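Local coordinates for protein CDP-glucose-4,6-dehydratase (Yersinia pseudotuberculosis, PDB 1RKX) that probably catalyses the NAD-dependent conversion of CDP-D-glucose to its 4-keto-6-deoxy derivative, at residues N4-G9 with P81-H86; P226-P231 with T270-I275. All coordinates share one frame; numbering follows the deposited sequence.

How the contacts relate
Contact 1 comes first along the chain: it closes a loop of 71 residues, bringing the N-terminal residues 4-9 up against strand 83-86 of the seven-stranded parallel sheet. Strands 11-15, 35-40 and 60-63 all lie within that loop, so the contact spans the first half of the Rossmann fold. Contact 2 opens only after contact 1 has closed, and its shorter loop of 38 residues, containing helix 236-251, returns 270-275 to the small mixed sheet at 226-231. The two loops therefore follow in series without crossing. Their centres lie about 36 Å apart, on opposite sides of the chain's centre, but helix 236-251 also packs against contact 1.

Contact 1: residues N4-G9 with P81-H86; sequences NSFWQG and PEIVFH
Trp7 and Ile83 have the nearest CA atoms across the contact, 10.0 Å apart, and the short touching segments run 105° to one another, so side chains must bridge the distance. The tip of Ile83 does most of this. Its CD1 lies 3.6 Å from CZ3 of Trp7, whose side chain it crosses at about a right angle, and 4.0 Å from CE2 of Phe6, which it meets tip to tip. Trp7 has CG anti to its carbonyl carbon (chi1 -64°), and its six-membered ring reaches on to Phe85: CH2 sits at the edge of the phenyl ring, in its plane, 3.9 Å from CZ. Within 4-9, CD2 of Phe6 rests 3.5 Å above one face of the indole. Strand 83-86 runs parallel to strand 11-15 in the central sheet of a Rossmann fold, and helix 236-251 joins the packing by placing Ala246 against both Trp7 and Phe85. At the more polar margin, one water donates to Gly9 O and to Glu82 OE2, at 2.9 Å from each. That carboxylate is gripped further by Arg11 N at OE2 and Tyr250 OH at OE1.

Contact 2: residues P226-P231 with T270-I275; sequences PHAIRP and TPVKNI
Pro226 and Val272 meet closely: CG2 of Val272 comes within 3.2 Å of Pro226 CA, a tight fit for two carbons. The valine's chi1 of -55° sets CG1 beside its own backbone N and leaves CG2 between that N and the carbonyl carbon, facing Pro226. While CG2 presses on Pro226, CG1 packs on CB of Ala228 at 3.8 Å. The carbonyl of Pro226 accepts a nearly straight hydrogen bond from Lys273 N (3.1 Å, 164° at the hydrogen), its donor tilted 20° from the carbonyl plane. Pro226 CB also lies against CB of Lys273, whose amine turns away to a salt bridge with Glu277. Pro271 is the N-cap residue of helix 272-283, and Pro226 O, from the facing loop, takes an N-H of the first helical turn. Leading into the helix, 270-271 runs antiparallel to 229-234 as a weakly bonded outer strand of a small mixed sheet. Ala228 O serves several partners here: a weak bond from Val272 N, a CA-H...O contact from Pro271 CA at 3.2 Å, and a water. That water also donates to Thr270 O, at 2.8 Å, while a second water links Arg230 O to Thr270 N. CG1 of Ile229 stands 3.7 Å from Pro271 CA and 4.0 Å from its CB.

Contact 1: residues N4-G9 with P81-H86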
loop_
_atom_site.group_PDB
_atom_site.type_symbol
_atom_site.label_atom_id
_atom_site.label_comp_id
_atom_site.label_asym_id
_atom_site.label_seq_id
_atom_site.Cartn_x
_atom_site.Cartn_y
_atom_site.Cartn_z
ATOM N N ASN C 4 -8.334 26.429 29.293
ATOM C CA ASN C 4 -8.771 26.140 30.656
ATOM C C ASN C 4 -10.236 26.517 30.841
ATOM O O ASN C 4 -10.993 25.807 31.501
ATOM C CB ASN C 4 -7.915 26.914 31.657
ATOM C CG ASN C 4 -6.435 26.649 31.485
ATOM O OD1 ASN C 4 -5.983 25.509 31.578
ATOM N ND2 ASN C 4 -5.670 27.705 31.227
ATOM N N SER C 5 -10.622 27.647 30.257
ATOM C CA SER C 5 -11.991 28.136 30.340
ATOM C C SER C 5 -12.990 27.072 29.895
ATOM O O SER C 5 -14.005 26.849 30.557
ATOM C CB SER C 5 -12.149 29.389 29.470
ATOM O OG SER C 5 -13.496 29.822 29.423
ATOM N N PHE C 6 -12.690 26.422 28.773
ATOM C CA PHE C 6 -13.544 25.379 28.201
ATOM C C PHE C 6 -13.891 24.259 29.178
ATOM O O PHE C 6 -15.035 23.819 29.245
ATOM C CB PHE C 6 -12.861 24.759 26.975
ATOM C CG PHE C 6 -13.566 23.540 26.434
ATOM C CD1 PHE C 6 -14.663 23.669 25.586
ATOM C CD2 PHE C 6 -13.142 22.260 26.791
ATOM C CE1 PHE C 6 -15.329 22.543 25.102
ATOM C CE2 PHE C 6 -13.803 21.127 26.311
ATOM C CZ PHE C 6 -14.897 21.269 25.465
ATOM N N TRP C 7 -12.897 23.796 29.927
ATOM C CA TRP C 7 -13.093 22.700 30.863
ATOM C C TRP C 7 -13.895 23.018 32.113
ATOM O O TRP C 7 -14.427 22.114 32.760
ATOM C CB TRP C 7 -11.736 22.107 31.240
ATOM C CG TRP C 7 -11.079 21.508 30.048
ATOM C CD1 TRP C 7 -10.157 22.099 29.225
ATOM C CD2 TRP C 7 -11.401 20.248 29.449
ATOM N NE1 TRP C 7 -9.894 21.285 28.147
ATOM C CE2 TRP C 7 -10.643 20.142 28.261
ATOM C CE3 TRP C 7 -12.263 19.198 29.801
ATOM C CZ2 TRP C 7 -10.720 19.024 27.419
ATOM C CZ3 TRP C 7 -12.340 18.085 28.959
ATOM C CH2 TRP C 7 -11.572 18.011 27.784
ATOM N N GLN C 8 -13.999 24.299 32.443
ATOM C CA GLN C 8 -14.745 24.706 33.626
ATOM C C GLN C 8 -16.181 24.183 33.597
ATOM O O GLN C 8 -16.954 24.509 32.699
ATOM C CB GLN C 8 -14.755 26.234 33.738
ATOM C CG GLN C 8 -15.309 26.755 35.054
ATOM C CD GLN C 8 -14.479 26.317 36.249
ATOM O OE1 GLN C 8 -13.266 26.531 36.289
ATOM N NE2 GLN C 8 -15.131 25.707 37.235
ATOM N N GLY C 9 -16.526 23.360 34.583
ATOM C CA GLY C 9 -17.875 22.826 34.664
ATOM C C GLY C 9 -18.243 21.670 33.745
ATOM O O GLY C 9 -19.373 21.183 33.807
ATOM N N PRO C 81 -22.158 12.144 31.474
ATOM C CA PRO C 81 -20.988 12.891 30.998
ATOM C C PRO C 81 -21.175 13.482 29.602
ATOM O O PRO C 81 -21.954 12.970 28.802
ATOM C CB PRO C 81 -19.887 11.835 31.019
ATOM C CG PRO C 81 -20.637 10.611 30.576
ATOM C CD PRO C 81 -21.905 10.693 31.429
ATOM N N GLU C 82 -20.452 14.564 29.321
ATOM C CA GLU C 82 -20.502 15.207 28.010
ATOM C C GLU C 82 -19.223 14.801 27.287
ATOM O O GLU C 82 -19.143 14.842 26.061
ATOM C CB GLU C 82 -20.488 16.726 28.135
ATOM C CG GLU C 82 -21.487 17.331 29.083
ATOM C CD GLU C 82 -21.195 18.803 29.297
ATOM O OE1 GLU C 82 -21.324 19.574 28.318
ATOM O OE2 GLU C 82 -20.815 19.175 30.432
ATOM N N ILE C 83 -18.218 14.436 28.072
ATOM C CA ILE C 83 -16.927 14.034 27.534
ATOM C C ILE C 83 -16.441 12.772 28.235
ATOM O O ILE C 83 -16.516 12.658 29.463
ATOM C CB ILE C 83 -15.877 15.150 27.726
ATOM C CG1 ILE C 83 -16.351 16.437 27.044
ATOM C CG2 ILE C 83 -14.536 14.715 27.133
ATOM C CD1 ILE C 83 -15.457 17.642 27.305
ATOM N N VAL C 84 -15.929 11.830 27.449
ATOM C CA VAL C 84 -15.434 10.579 27.993
ATOM C C VAL C 84 -14.023 10.251 27.509
ATOM O O VAL C 84 -13.728 10.356 26.321
ATOM C CB VAL C 84 -16.340 9.394 27.595
ATOM C CG1 VAL C 84 -15.736 8.090 28.116
ATOM C CG2 VAL C 84 -17.748 9.596 28.145
ATOM N N PHE C 85 -13.162 9.864 28.442
ATOM C CA PHE C 85 -11.799 9.445 28.127
ATOM C C PHE C 85 -11.705 7.998 28.594
ATOM O O PHE C 85 -11.813 7.719 29.795
ATOM C CB PHE C 85 -10.759 10.276 28.883
ATOM C CG PHE C 85 -10.603 11.679 28.371
ATOM C CD1 PHE C 85 -11.304 12.730 28.959
ATOM C CD2 PHE C 85 -9.737 11.957 27.313
ATOM C CE1 PHE C 85 -11.140 14.045 28.502
ATOM C CE2 PHE C 85 -9.564 13.266 26.846
ATOM C CZ PHE C 85 -10.268 14.313 27.444
ATOM N N HIS C 86 -11.520 7.075 27.654
ATOM C CA HIS C 86 -11.418 5.664 28.001
ATOM C C HIS C 86 -9.956 5.250 28.073
ATOM O O HIS C 86 -9.307 5.054 27.044
ATOM C CB HIS C 86 -12.173 4.817 26.967
ATOM C CG HIS C 86 -12.072 3.336 27.195
ATOM N ND1 HIS C 86 -12.282 2.753 28.426
ATOM C CD2 HIS C 86 -11.794 2.321 26.341
ATOM C CE1 HIS C 86 -12.134 1.444 28.323
ATOM N NE2 HIS C 86 -11.839 1.156 27.067
HETATM O O HOH W 1 -21.445 21.603 31.815
#

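Contact 2: residues P226-P231 with T270-I275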
loop_
_atom_site.group_PDB
_atom_site.type_symbol
_atom_site.label_atom_id
_atom_site.label_comp_id
_atom_site.label_asym_id
_atom_site.label_seq_id
_atom_site.Cartn_x
_atom_site.Cartn_y
_atom_site.Cartn_z
ATOM N N PRO C 226 22.276 -0.827 26.399
ATOM C CA PRO C 226 22.581 0.605 26.460
ATOM C C PRO C 226 22.244 1.364 25.184
ATOM O O PRO C 226 22.169 2.591 25.190
ATOM C CB PRO C 226 24.076 0.616 26.755
ATOM C CG PRO C 226 24.551 -0.577 25.988
ATOM C CD PRO C 226 23.520 -1.616 26.364
ATOM N N HIS C 227 22.034 0.631 24.095
ATOM C CA HIS C 227 21.724 1.254 22.811
ATOM C C HIS C 227 20.238 1.299 22.499
ATOM O O HIS C 227 19.828 1.906 21.509
ATOM C CB HIS C 227 22.440 0.509 21.688
ATOM C CG HIS C 227 23.921 0.429 21.872
ATOM N ND1 HIS C 227 24.726 1.546 21.912
ATOM C CD2 HIS C 227 24.743 -0.634 22.032
ATOM C CE1 HIS C 227 25.982 1.174 22.087
ATOM N NE2 HIS C 227 26.020 -0.145 22.163
ATOM N N ALA C 228 19.436 0.651 23.335
ATOM C CA ALA C 228 17.994 0.614 23.126
ATOM C C ALA C 228 17.428 2.021 23.022
ATOM O O ALA C 228 17.711 2.881 23.859
ATOM C CB ALA C 228 17.314 -0.152 24.264
ATOM N N ILE C 229 16.632 2.247 21.981
ATOM C CA ILE C 229 16.013 3.546 21.743
ATOM C C ILE C 229 14.497 3.419 21.699
ATOM O O ILE C 229 13.953 2.482 21.111
ATOM C CB ILE C 229 16.487 4.155 20.408
ATOM C CG1 ILE C 229 17.982 4.458 20.475
ATOM C CG2 ILE C 229 15.700 5.423 20.100
ATOM C CD1 ILE C 229 18.561 4.952 19.166
ATOM N N ARG C 230 13.822 4.372 22.329
ATOM C CA ARG C 230 12.367 4.396 22.364
ATOM C C ARG C 230 11.961 5.868 22.348
ATOM O O ARG C 230 12.638 6.708 22.946
ATOM C CB ARG C 230 11.859 3.735 23.648
ATOM C CG ARG C 230 12.275 2.275 23.836
ATOM C CD ARG C 230 11.393 1.332 23.033
ATOM N NE ARG C 230 11.749 -0.073 23.241
ATOM C CZ ARG C 230 12.794 -0.680 22.680
ATOM N NH1 ARG C 230 13.602 -0.014 21.863
ATOM N NH2 ARG C 230 13.029 -1.960 22.939
ATOM N N PRO C 231 10.876 6.206 21.635
ATOM C CA PRO C 231 10.455 7.609 21.604
ATOM C C PRO C 231 9.803 8.022 22.923
ATOM O O PRO C 231 8.591 8.207 23.003
ATOM C CB PRO C 231 9.492 7.652 20.419
ATOM C CG PRO C 231 8.913 6.280 20.397
ATOM C CD PRO C 231 10.103 5.396 20.678
ATOM N N THR C 270 16.666 9.270 22.043
ATOM C CA THR C 270 17.868 9.077 22.843
ATOM C C THR C 270 17.975 7.652 23.377
ATOM O O THR C 270 17.005 7.108 23.905
ATOM C CB THR C 270 17.869 10.044 24.046
ATOM O OG1 THR C 270 17.601 11.379 23.590
ATOM C CG2 THR C 270 19.207 10.006 24.763
ATOM N N PRO C 271 19.159 7.028 23.249
ATOM C CA PRO C 271 19.359 5.659 23.737
ATOM C C PRO C 271 19.257 5.623 25.262
ATOM O O PRO C 271 19.214 6.673 25.903
ATOM C CB PRO C 271 20.758 5.316 23.229
ATOM C CG PRO C 271 21.450 6.641 23.249
ATOM C CD PRO C 271 20.402 7.558 22.659
ATOM N N VAL C 272 19.224 4.427 25.842
ATOM C CA VAL C 272 19.093 4.305 27.289
ATOM C C VAL C 272 20.329 4.702 28.088
ATOM O O VAL C 272 20.208 5.323 29.144
ATOM C CB VAL C 272 18.679 2.874 27.701
ATOM C CG1 VAL C 272 17.405 2.480 26.985
ATOM C CG2 VAL C 272 19.787 1.901 27.394
ATOM N N LYS C 273 21.515 4.349 27.601
ATOM C CA LYS C 273 22.736 4.700 28.320
ATOM C C LYS C 273 22.758 6.200 28.589
ATOM O O LYS C 273 23.057 6.638 29.700
ATOM C CB LYS C 273 23.977 4.302 27.514
ATOM C CG LYS C 273 25.281 4.455 28.292
ATOM C CD LYS C 273 26.491 3.992 27.490
ATOM C CE LYS C 273 26.780 4.915 26.315
ATOM N NZ LYS C 273 27.162 6.284 26.759
ATOM N N ASN C 274 22.428 6.984 27.568
ATOM C CA ASN C 274 22.407 8.435 27.697
ATOM C C ASN C 274 21.370 8.852 28.732
ATOM O O ASN C 274 21.622 9.728 29.558
ATOM C CB ASN C 274 22.080 9.080 26.349
ATOM C CG ASN C 274 22.205 10.594 26.379
ATOM O OD1 ASN C 274 21.953 11.268 25.380
ATOM N ND2 ASN C 274 22.600 11.136 27.526
ATOM N N ILE C 275 20.201 8.222 28.680
ATOM C CA ILE C 275 19.126 8.513 29.621
ATOM C C ILE C 275 19.613 8.327 31.057
ATOM O O ILE C 275 19.472 9.224 31.893
ATOM C CB ILE C 275 17.923 7.585 29.377
ATOM C CG1 ILE C 275 17.219 7.989 28.075
ATOM C CG2 ILE C 275 16.969 7.640 30.561
ATOM C CD1 ILE C 275 16.114 7.036 27.661
HETATM O O HOH W 2 15.837 4.800 24.948
HETATM O O HOH W 3 14.382 8.944 23.400
#